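Local structure of tungsten-containing formylmethanofuran dehydrogenase 2 subunit C (Methanothermobacter wolfeii, 5T5I) at residues C[212-218]-C[264-268]; C[101-107]-C[121-127]; C[11-17]-C[72-78]. The protein forms the beta-helical C subunit of a tungsten-containing formylmethanofuran dehydrogenase complex, which reduces carbon dioxide and fixes it as formylmethanofuran in methanogenesis. Residues are numbered along the deposited sequence.

Interaction 1 of 3, residues C[212-218]-C[264-268]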
loop_
_atom_site.group_PDB
_atom_site.type_symbol
_atom_site.label_atom_id
_atom_site.label_comp_id
_atom_site.label_asym_id
_atom_site.label_seq_id
_atom_site.Cartn_x
_atom_site.Cartn_y
_atom_site.Cartn_z
ATOM N N LYS C 212 3.349 25.810 -20.323
ATOM C CA LYS C 212 2.712 25.130 -21.464
ATOM C C LYS C 212 2.953 23.614 -21.446
ATOM O O LYS C 212 2.181 22.867 -22.039
ATOM C CB LYS C 212 3.182 25.701 -22.797
ATOM C CG LYS C 212 2.971 27.193 -22.955
ATOM C CD LYS C 212 3.285 27.599 -24.396
ATOM C CE LYS C 212 3.046 29.050 -24.683
ATOM N NZ LYS C 212 3.418 29.410 -26.092
ATOM N N GLY C 213 4.030 23.180 -20.795
ATOM C CA GLY C 213 4.341 21.764 -20.641
ATOM C C GLY C 213 3.798 21.230 -19.325
ATOM O O GLY C 213 2.807 21.744 -18.782
ATOM N N MET C 214 4.434 20.179 -18.820
ATOM C CA MET C 214 4.016 19.502 -17.598
ATOM C C MET C 214 4.734 20.023 -16.360
ATOM O O MET C 214 5.961 20.117 -16.364
ATOM C CB MET C 214 4.303 17.989 -17.740
ATOM C CG MET C 214 3.962 17.170 -16.508
ATOM S SD MET C 214 4.157 15.399 -16.796
ATOM C CE MET C 214 3.283 14.757 -15.418
ATOM N N MET C 215 3.978 20.267 -15.275
ATOM C CA MET C 215 4.546 20.570 -13.950
ATOM C C MET C 215 4.499 19.203 -13.241
ATOM O O MET C 215 3.403 18.676 -13.044
ATOM C CB MET C 215 3.713 21.593 -13.155
ATOM C CG MET C 215 3.673 22.960 -13.776
ATOM S SD MET C 215 3.123 24.244 -12.634
ATOM C CE MET C 215 1.569 23.632 -12.155
ATOM N N GLN C 216 5.651 18.585 -12.933
ATOM C CA GLN C 216 5.631 17.265 -12.275
ATOM C C GLN C 216 4.957 17.326 -10.890
ATOM O O GLN C 216 4.214 16.411 -10.534
ATOM C CB GLN C 216 7.042 16.667 -12.127
ATOM C CG GLN C 216 7.744 16.312 -13.435
ATOM C CD GLN C 216 9.106 15.683 -13.190
ATOM O OE1 GLN C 216 9.315 14.934 -12.230
ATOM N NE2 GLN C 216 10.066 15.935 -14.067
ATOM N N GLU C 217 5.236 18.406 -10.127
ATOM C CA GLU C 217 4.707 18.654 -8.782
ATOM C C GLU C 217 4.333 20.120 -8.639
ATOM O O GLU C 217 4.936 20.967 -9.286
ATOM C CB GLU C 217 5.769 18.349 -7.730
ATOM C CG GLU C 217 6.272 16.916 -7.720
ATOM C CD GLU C 217 7.500 16.767 -6.844
ATOM O OE1 GLU C 217 7.384 16.995 -5.618
ATOM O OE2 GLU C 217 8.603 16.549 -7.394
ATOM N N PHE C 218 3.349 20.414 -7.789
ATOM C CA PHE C 218 2.911 21.784 -7.535
ATOM C C PHE C 218 2.791 22.015 -6.009
ATOM O O PHE C 218 3.416 21.273 -5.251
ATOM C CB PHE C 218 1.654 22.114 -8.360
ATOM C CG PHE C 218 1.246 23.574 -8.477
ATOM C CD1 PHE C 218 2.196 24.572 -8.683
ATOM C CD2 PHE C 218 -0.081 23.952 -8.325
ATOM C CE1 PHE C 218 1.819 25.911 -8.756
ATOM C CE2 PHE C 218 -0.454 25.295 -8.401
ATOM C CZ PHE C 218 0.494 26.262 -8.641
ATOM N N CYS C 264 -1.495 18.296 -20.146
ATOM C CA CYS C 264 -0.477 17.529 -19.412
ATOM C C CYS C 264 -0.416 17.838 -17.910
ATOM O O CYS C 264 0.544 17.421 -17.268
ATOM C CB CYS C 264 0.884 17.706 -20.082
ATOM S SG CYS C 264 1.174 19.369 -20.735
ATOM N N ASN C 265 -1.457 18.490 -17.327
ATOM C CA ASN C 265 -1.472 18.825 -15.893
ATOM C C ASN C 265 -2.750 18.402 -15.155
ATOM O O ASN C 265 -3.067 18.969 -14.108
ATOM C CB ASN C 265 -1.204 20.319 -15.715
ATOM C CG ASN C 265 0.207 20.668 -16.103
ATOM O OD1 ASN C 265 1.167 20.260 -15.438
ATOM N ND2 ASN C 265 0.381 21.351 -17.218
ATOM N N GLY C 266 -3.423 17.361 -15.640
ATOM C CA GLY C 266 -4.618 16.831 -14.989
ATOM C C GLY C 266 -4.355 16.370 -13.565
ATOM O O GLY C 266 -5.221 16.510 -12.705
ATOM N N HIS C 267 -3.139 15.861 -13.298
ATOM C CA HIS C 267 -2.724 15.410 -11.965
ATOM C C HIS C 267 -2.520 16.575 -10.956
ATOM O O HIS C 267 -2.525 16.322 -9.753
ATOM C CB HIS C 267 -1.442 14.565 -12.076
ATOM C CG HIS C 267 -0.257 15.356 -12.527
ATOM N ND1 HIS C 267 -0.166 15.825 -13.828
ATOM C CD2 HIS C 267 0.820 15.786 -11.831
ATOM C CE1 HIS C 267 0.958 16.524 -13.877
ATOM N NE2 HIS C 267 1.590 16.517 -12.703
ATOM N N ILE C 268 -2.319 17.825 -11.447
ATOM C CA ILE C 268 -2.126 19.045 -10.637
ATOM C C ILE C 268 -3.473 19.648 -10.209
ATOM O O ILE C 268 -3.527 20.297 -9.158
ATOM C CB ILE C 268 -1.260 20.085 -11.440
ATOM C CG1 ILE C 268 0.130 19.513 -11.786
ATOM C CG2 ILE C 268 -1.118 21.425 -10.726
ATOM C CD1 ILE C 268 0.937 18.949 -10.600
#
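A loop-to-loop contact at the C-terminal end of the beta-helical subunit joins the segment that follows strand 208-211 to the turn after strand 256-261, mainly through side chains that bond to backbone. Asn265 reads the extended backbone of 213-215 with both ends of its amide: ND2 of Asn265 donates to O of Gly213 (2.9 Å), and OD1 of Asn265 accepts from N of Met215 (2.8 Å). Farther along, NE2 of His267 gives a hydrogen bond to O of Met215 (2.8 Å) and a weak one to O of Gln216 (3.4 Å). Within 264-268, N of Ile268 bonds to O of Asn265 (3.0 Å), closing the turn. Beside these polar links Ile268, the most deeply covered residue, packs its CG2 3.6 Å from CD2 of Phe218 and 3.8 Å from CE of Met215. Met214 CE approaches CE1 of His267 at 3.3 Å. Glu217 forms salt bridges with Arg205 and Arg260 of subunit B, and Tyr224 of that chain bonds to O of Ile268. Backbone bonds from Met214 and Gln216 to Val196 tie the first loop to strand 196-198, while Met215 and Phe218 rest on strand 256-261.

Interaction 2 of 3, residues C[101-107]-C[121-127]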
loop_
_atom_site.group_PDB
_atom_site.type_symbol
_atom_site.label_atom_id
_atom_site.label_comp_id
_atom_site.label_asym_id
_atom_site.label_seq_id
_atom_site.Cartn_x
_atom_site.Cartn_y
_atom_site.Cartn_z
ATOM N N GLY C 101 21.983 44.010 -14.738
ATOM C CA GLY C 101 21.646 45.415 -14.530
ATOM C C GLY C 101 21.509 46.266 -15.785
ATOM O O GLY C 101 21.444 47.485 -15.674
ATOM N N MET C 102 21.422 45.665 -16.981
ATOM C CA MET C 102 21.307 46.458 -18.215
ATOM C C MET C 102 20.005 47.271 -18.261
ATOM O O MET C 102 18.987 46.861 -17.700
ATOM C CB MET C 102 21.518 45.605 -19.487
ATOM C CG MET C 102 20.426 44.619 -19.798
ATOM S SD MET C 102 20.840 43.642 -21.283
ATOM C CE MET C 102 20.384 44.736 -22.531
ATOM N N LYS C 103 20.099 48.474 -18.847
ATOM C CA LYS C 103 19.006 49.458 -18.955
ATOM C C LYS C 103 18.401 49.565 -20.363
ATOM O O LYS C 103 17.252 49.979 -20.486
ATOM C CB LYS C 103 19.498 50.837 -18.486
ATOM C CG LYS C 103 19.751 50.915 -16.985
ATOM C CD LYS C 103 20.917 51.833 -16.616
ATOM C CE LYS C 103 22.249 51.103 -16.729
ATOM N NZ LYS C 103 23.437 51.988 -16.502
ATOM N N GLY C 104 19.153 49.186 -21.390
ATOM C CA GLY C 104 18.691 49.229 -22.775
ATOM C C GLY C 104 19.657 48.546 -23.723
ATOM O O GLY C 104 20.704 48.054 -23.300
ATOM N N GLY C 105 19.310 48.530 -25.004
ATOM C CA GLY C 105 20.107 47.855 -26.019
ATOM C C GLY C 105 19.773 46.372 -26.075
ATOM O O GLY C 105 18.768 45.933 -25.494
ATOM N N LYS C 106 20.616 45.586 -26.762
ATOM C CA LYS C 106 20.373 44.152 -26.938
ATOM C C LYS C 106 21.645 43.309 -26.882
ATOM O O LYS C 106 22.660 43.675 -27.471
ATOM C CB LYS C 106 19.643 43.890 -28.279
ATOM C CG LYS C 106 19.245 42.411 -28.466
ATOM C CD LYS C 106 18.321 42.177 -29.654
ATOM C CE LYS C 106 17.717 40.780 -29.624
ATOM N NZ LYS C 106 18.108 39.963 -30.797
ATOM N N ILE C 107 21.561 42.147 -26.214
ATOM C CA ILE C 107 22.644 41.160 -26.158
ATOM C C ILE C 107 22.115 39.844 -26.733
ATOM O O ILE C 107 21.080 39.351 -26.276
ATOM C CB ILE C 107 23.205 40.922 -24.731
ATOM C CG1 ILE C 107 23.688 42.234 -24.085
ATOM C CG2 ILE C 107 24.344 39.872 -24.771
ATOM C CD1 ILE C 107 24.070 42.110 -22.627
ATOM N N MET C 121 17.892 43.216 -14.136
ATOM C CA MET C 121 17.645 43.904 -15.412
ATOM C C MET C 121 16.597 45.014 -15.243
ATOM O O MET C 121 15.630 44.838 -14.496
ATOM C CB MET C 121 17.183 42.885 -16.464
ATOM C CG MET C 121 17.115 43.406 -17.881
ATOM S SD MET C 121 16.613 42.046 -18.974
ATOM C CE MET C 121 16.988 42.751 -20.573
ATOM N N ARG C 122 16.825 46.157 -15.901
ATOM C CA ARG C 122 15.911 47.309 -15.873
ATOM C C ARG C 122 15.219 47.529 -17.234
ATOM O O ARG C 122 14.102 48.038 -17.261
ATOM C CB ARG C 122 16.643 48.600 -15.446
ATOM C CG ARG C 122 17.785 48.444 -14.423
ATOM C CD ARG C 122 17.434 48.878 -13.029
ATOM N NE ARG C 122 16.508 47.938 -12.397
ATOM C CZ ARG C 122 16.700 47.277 -11.250
ATOM N NH1 ARG C 122 17.816 47.450 -10.545
ATOM N NH2 ARG C 122 15.775 46.443 -10.796
ATOM N N GLY C 123 15.901 47.204 -18.332
ATOM C CA GLY C 123 15.369 47.384 -19.683
ATOM C C GLY C 123 16.225 46.752 -20.763
ATOM O O GLY C 123 17.315 46.242 -20.477
ATOM N N GLY C 124 15.728 46.788 -21.995
ATOM C CA GLY C 124 16.414 46.195 -23.135
ATOM C C GLY C 124 16.055 44.733 -23.323
ATOM O O GLY C 124 14.998 44.276 -22.865
ATOM N N GLU C 125 16.922 43.995 -24.030
ATOM C CA GLU C 125 16.671 42.600 -24.382
ATOM C C GLU C 125 17.908 41.752 -24.285
ATOM O O GLU C 125 18.982 42.184 -24.682
ATOM C CB GLU C 125 16.177 42.481 -25.843
ATOM C CG GLU C 125 14.871 43.173 -26.184
ATOM C CD GLU C 125 14.682 43.324 -27.685
ATOM O OE1 GLU C 125 14.280 42.345 -28.352
ATOM O OE2 GLU C 125 15.021 44.410 -28.207
ATOM N N ILE C 126 17.736 40.511 -23.827
ATOM C CA ILE C 126 18.766 39.472 -23.780
ATOM C C ILE C 126 18.164 38.274 -24.494
ATOM O O ILE C 126 17.036 37.885 -24.184
ATOM C CB ILE C 126 19.190 39.089 -22.339
ATOM C CG1 ILE C 126 19.849 40.299 -21.636
ATOM C CG2 ILE C 126 20.159 37.870 -22.351
ATOM C CD1 ILE C 126 20.089 40.121 -20.151
ATOM N N GLU C 127 18.905 37.683 -25.431
ATOM C CA GLU C 127 18.458 36.497 -26.160
ATOM C C GLU C 127 19.576 35.457 -26.103
ATOM O O GLU C 127 20.682 35.743 -26.543
ATOM C CB GLU C 127 18.094 36.842 -27.614
ATOM C CG GLU C 127 17.433 35.684 -28.331
ATOM C CD GLU C 127 16.660 36.060 -29.581
ATOM O OE1 GLU C 127 17.029 37.056 -30.245
ATOM O OE2 GLU C 127 15.680 35.350 -29.897
HETATM O O HOH W 1 16.443 46.440 -27.053
#
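Backbone hydrogen bonds join two successive coils of the parallel beta-helix, from a turn into strands 106-109 and 125-128; the pairing slips by one residue around Gly105, between turn and strands. At the turn, O of Met102 accepts from N of Arg122 (2.9 Å) and N of Gly123 (3.2 Å). In the sheet, N of Glu125 bonds to O of Gly105 (3.1 Å), N of Ile107 to O of Glu125 (3.0 Å) and N of Glu127 to O of Ile107 (2.9 Å), the parallel pattern. The glycine pair Gly104-Gly124 lets the coils close in, CA to CA 3.8 Å; a side chain on Gly124 would clash with Gly105 O. Charges add a salt bridge from NZ of Lys106 to OE1 of Glu127 (3.1 Å), and a water joins Gly105 O to Glu125 OE2. Apolar packing sets SD of Met102 3.5 Å from CG1 of Ile126 and CG of Met102 4.0 Å from CE of Met121. Within the stack, Lys106 bonds through its backbone to Ile88 of strand 87-90, while the side chain of Glu127 reaches His155, just beyond strand 151-154.

Interaction 3 of 3, residues C[11-17]-C[72-78]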
loop_
_atom_site.group_PDB
_atom_site.type_symbol
_atom_site.label_atom_id
_atom_site.label_comp_id
_atom_site.label_asym_id
_atom_site.label_seq_id
_atom_site.Cartn_x
_atom_site.Cartn_y
_atom_site.Cartn_z
ATOM N N GLN C 11 41.103 31.405 -23.838
ATOM C CA GLN C 11 40.509 31.830 -22.574
ATOM C C GLN C 11 41.323 31.231 -21.419
ATOM O O GLN C 11 41.737 30.074 -21.506
ATOM C CB GLN C 11 39.047 31.379 -22.459
ATOM C CG GLN C 11 38.087 32.175 -23.331
ATOM C CD GLN C 11 37.504 33.357 -22.598
ATOM O OE1 GLN C 11 36.549 33.213 -21.821
ATOM N NE2 GLN C 11 38.007 34.558 -22.869
ATOM N N PRO C 12 41.583 32.005 -20.350
ATOM C CA PRO C 12 42.338 31.456 -19.208
ATOM C C PRO C 12 41.488 30.555 -18.311
ATOM O O PRO C 12 40.257 30.665 -18.327
ATOM C CB PRO C 12 42.778 32.716 -18.452
ATOM C CG PRO C 12 41.715 33.716 -18.747
ATOM C CD PRO C 12 41.174 33.406 -20.113
ATOM N N GLU C 13 42.140 29.685 -17.508
ATOM C CA GLU C 13 41.446 28.827 -16.524
ATOM C C GLU C 13 40.908 29.643 -15.339
ATOM O O GLU C 13 39.870 29.286 -14.775
ATOM C CB GLU C 13 42.356 27.704 -15.997
ATOM C CG GLU C 13 42.605 26.593 -17.007
ATOM C CD GLU C 13 43.025 25.263 -16.411
ATOM O OE1 GLU C 13 43.505 25.238 -15.253
ATOM O OE2 GLU C 13 42.872 24.236 -17.110
ATOM N N VAL C 14 41.633 30.710 -14.935
ATOM C CA VAL C 14 41.172 31.646 -13.913
ATOM C C VAL C 14 40.272 32.594 -14.708
ATOM O O VAL C 14 40.781 33.215 -15.638
ATOM C CB VAL C 14 42.333 32.404 -13.235
ATOM C CG1 VAL C 14 41.807 33.520 -12.334
ATOM C CG2 VAL C 14 43.207 31.445 -12.444
ATOM N N PRO C 15 38.953 32.698 -14.441
ATOM C CA PRO C 15 38.110 33.535 -15.318
ATOM C C PRO C 15 38.444 35.025 -15.387
ATOM O O PRO C 15 39.081 35.579 -14.487
ATOM C CB PRO C 15 36.691 33.332 -14.772
ATOM C CG PRO C 15 36.760 32.171 -13.866
ATOM C CD PRO C 15 38.158 32.018 -13.400
ATOM N N LEU C 16 37.998 35.654 -16.474
ATOM C CA LEU C 16 38.092 37.091 -16.680
ATOM C C LEU C 16 36.777 37.710 -16.214
ATOM O O LEU C 16 35.724 37.072 -16.320
ATOM C CB LEU C 16 38.256 37.426 -18.181
ATOM C CG LEU C 16 39.472 36.844 -18.911
ATOM C CD1 LEU C 16 39.415 37.184 -20.385
ATOM C CD2 LEU C 16 40.765 37.357 -18.310
ATOM N N GLU C 17 36.828 38.948 -15.718
ATOM C CA GLU C 17 35.626 39.740 -15.392
ATOM C C GLU C 17 35.754 40.967 -16.277
ATOM O O GLU C 17 36.723 41.705 -16.142
ATOM C CB GLU C 17 35.520 40.151 -13.917
ATOM C CG GLU C 17 35.486 38.975 -12.959
ATOM C CD GLU C 17 34.809 39.243 -11.627
ATOM O OE1 GLU C 17 34.907 38.371 -10.732
ATOM O OE2 GLU C 17 34.159 40.306 -11.483
ATOM N N ASP C 72 34.298 31.859 -28.672
ATOM C CA ASP C 72 33.822 31.390 -27.381
ATOM C C ASP C 72 34.455 32.151 -26.206
ATOM O O ASP C 72 35.678 32.224 -26.106
ATOM C CB ASP C 72 34.079 29.878 -27.264
ATOM C CG ASP C 72 33.454 29.237 -26.044
ATOM O OD1 ASP C 72 32.508 29.823 -25.486
ATOM O OD2 ASP C 72 33.899 28.144 -25.661
ATOM N N VAL C 73 33.615 32.698 -25.301
ATOM C CA VAL C 73 34.094 33.399 -24.104
ATOM C C VAL C 73 33.455 32.782 -22.860
ATOM O O VAL C 73 32.950 33.490 -21.976
ATOM C CB VAL C 73 33.955 34.945 -24.199
ATOM C CG1 VAL C 73 34.979 35.517 -25.165
ATOM C CG2 VAL C 73 32.546 35.378 -24.596
ATOM N N TYR C 74 33.508 31.427 -22.800
ATOM C CA TYR C 74 32.949 30.612 -21.713
ATOM C C TYR C 74 33.484 31.003 -20.323
ATOM O O TYR C 74 32.813 30.729 -19.339
ATOM C CB TYR C 74 33.184 29.099 -21.962
ATOM C CG TYR C 74 34.585 28.629 -21.633
ATOM C CD1 TYR C 74 35.628 28.811 -22.530
ATOM C CD2 TYR C 74 34.883 28.070 -20.392
ATOM C CE1 TYR C 74 36.928 28.429 -22.215
ATOM C CE2 TYR C 74 36.183 27.681 -20.067
ATOM C CZ TYR C 74 37.204 27.866 -20.983
ATOM O OH TYR C 74 38.496 27.485 -20.706
ATOM N N ASN C 75 34.699 31.583 -20.246
ATOM C CA ASN C 75 35.299 31.992 -18.977
ATOM C C ASN C 75 35.411 33.521 -18.833
ATOM O O ASN C 75 36.310 34.010 -18.148
ATOM C CB ASN C 75 36.646 31.263 -18.763
ATOM C CG ASN C 75 36.614 30.304 -17.585
ATOM O OD1 ASN C 75 35.558 29.995 -17.031
ATOM N ND2 ASN C 75 37.772 29.807 -17.170
ATOM N N THR C 76 34.417 34.262 -19.368
ATOM C CA THR C 76 34.362 35.725 -19.251
ATOM C C THR C 76 33.027 36.115 -18.637
ATOM O O THR C 76 31.960 35.825 -19.203
ATOM C CB THR C 76 34.621 36.419 -20.584
ATOM O OG1 THR C 76 35.840 35.914 -21.125
ATOM C CG2 THR C 76 34.725 37.938 -20.444
ATOM N N LYS C 77 33.108 36.777 -17.476
ATOM C CA LYS C 77 31.966 37.205 -16.670
ATOM C C LYS C 77 31.625 38.677 -16.900
ATOM O O LYS C 77 32.483 39.462 -17.292
ATOM C CB LYS C 77 32.289 37.011 -15.171
ATOM C CG LYS C 77 32.564 35.570 -14.774
ATOM C CD LYS C 77 33.071 35.448 -13.332
ATOM C CE LYS C 77 33.237 33.998 -12.928
ATOM N NZ LYS C 77 33.780 33.865 -11.564
ATOM N N ARG C 78 30.357 39.036 -16.627
ATOM C CA ARG C 78 29.817 40.406 -16.614
ATOM C C ARG C 78 29.814 41.134 -17.971
ATOM O O ARG C 78 29.724 42.356 -17.991
ATOM C CB ARG C 78 30.552 41.249 -15.546
ATOM C CG ARG C 78 30.500 40.621 -14.160
ATOM C CD ARG C 78 31.117 41.495 -13.088
ATOM N NE ARG C 78 31.057 40.838 -11.782
ATOM C CZ ARG C 78 30.011 40.804 -10.957
ATOM N NH1 ARG C 78 30.096 40.170 -9.804
ATOM N NH2 ARG C 78 28.866 41.394 -11.288
HETATM O O HOH W 2 37.909 27.441 -15.092
HETATM O O HOH W 3 32.348 38.450 -9.573
#
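Gln11 and Asn75, the two residues with most surface buried here, join the loop before strand 16-17 to the type I turn Val73-Thr76. OE1 of Gln11 accepts from both N of Asn75 and OG1 of Thr76, each at 2.9 Å, so one side chain holds the end of the turn; its CB also meets CE1 of Tyr74 at 3.6 Å. Asn75 in turn bonds back to the first loop: its ND2 donates to O of Pro12 (2.9 Å) and to a water held by O of Glu13. The backbone O of Asn75 receives N of Leu16 (2.9 Å), opening a short parallel pairing that N of Lys77 continues to O of Leu16 (2.9 Å). Glu17, the next most covered residue, lies alongside Lys77 and forms a salt bridge from its OE2 to NE of Arg78 (3.2 Å), while a water spans Glu17 OE1 and Arg78 NH1; NH2 of Arg78 bonds to OE1 of Gln81. The same carboxylate pairs with Arg318 of subunit B; Lys77 reaches Glu323 and Glu334 of that chain, making this edge part of the subunit interface. In the small sheet, strand 16-17 lies between 76-77 and 38-41, bonded to the latter through Glu17 and Met40, and Leu16 packs on Ile39 and His41.

From the N terminus, interaction 3 comes first, closing a long excursion through the chain's two short helices and several strands and tying the N-terminal loop to the start of the beta-helical stack. Interaction 2 then joins neighbouring coils across a connection of only 13 residues, a short step along the helix axis. Interaction 1 follows near the C terminus, bringing the final loop back to the one after strand 208-211, across the antiparallel strands that finish the large sheet. The three closures run in series; none nests or crosses. Interactions 1 and 3 lie on opposite sides of the chain's centre, with centres about 38 Å apart, and both touch subunit B, whereas interaction 2 touches no other chain.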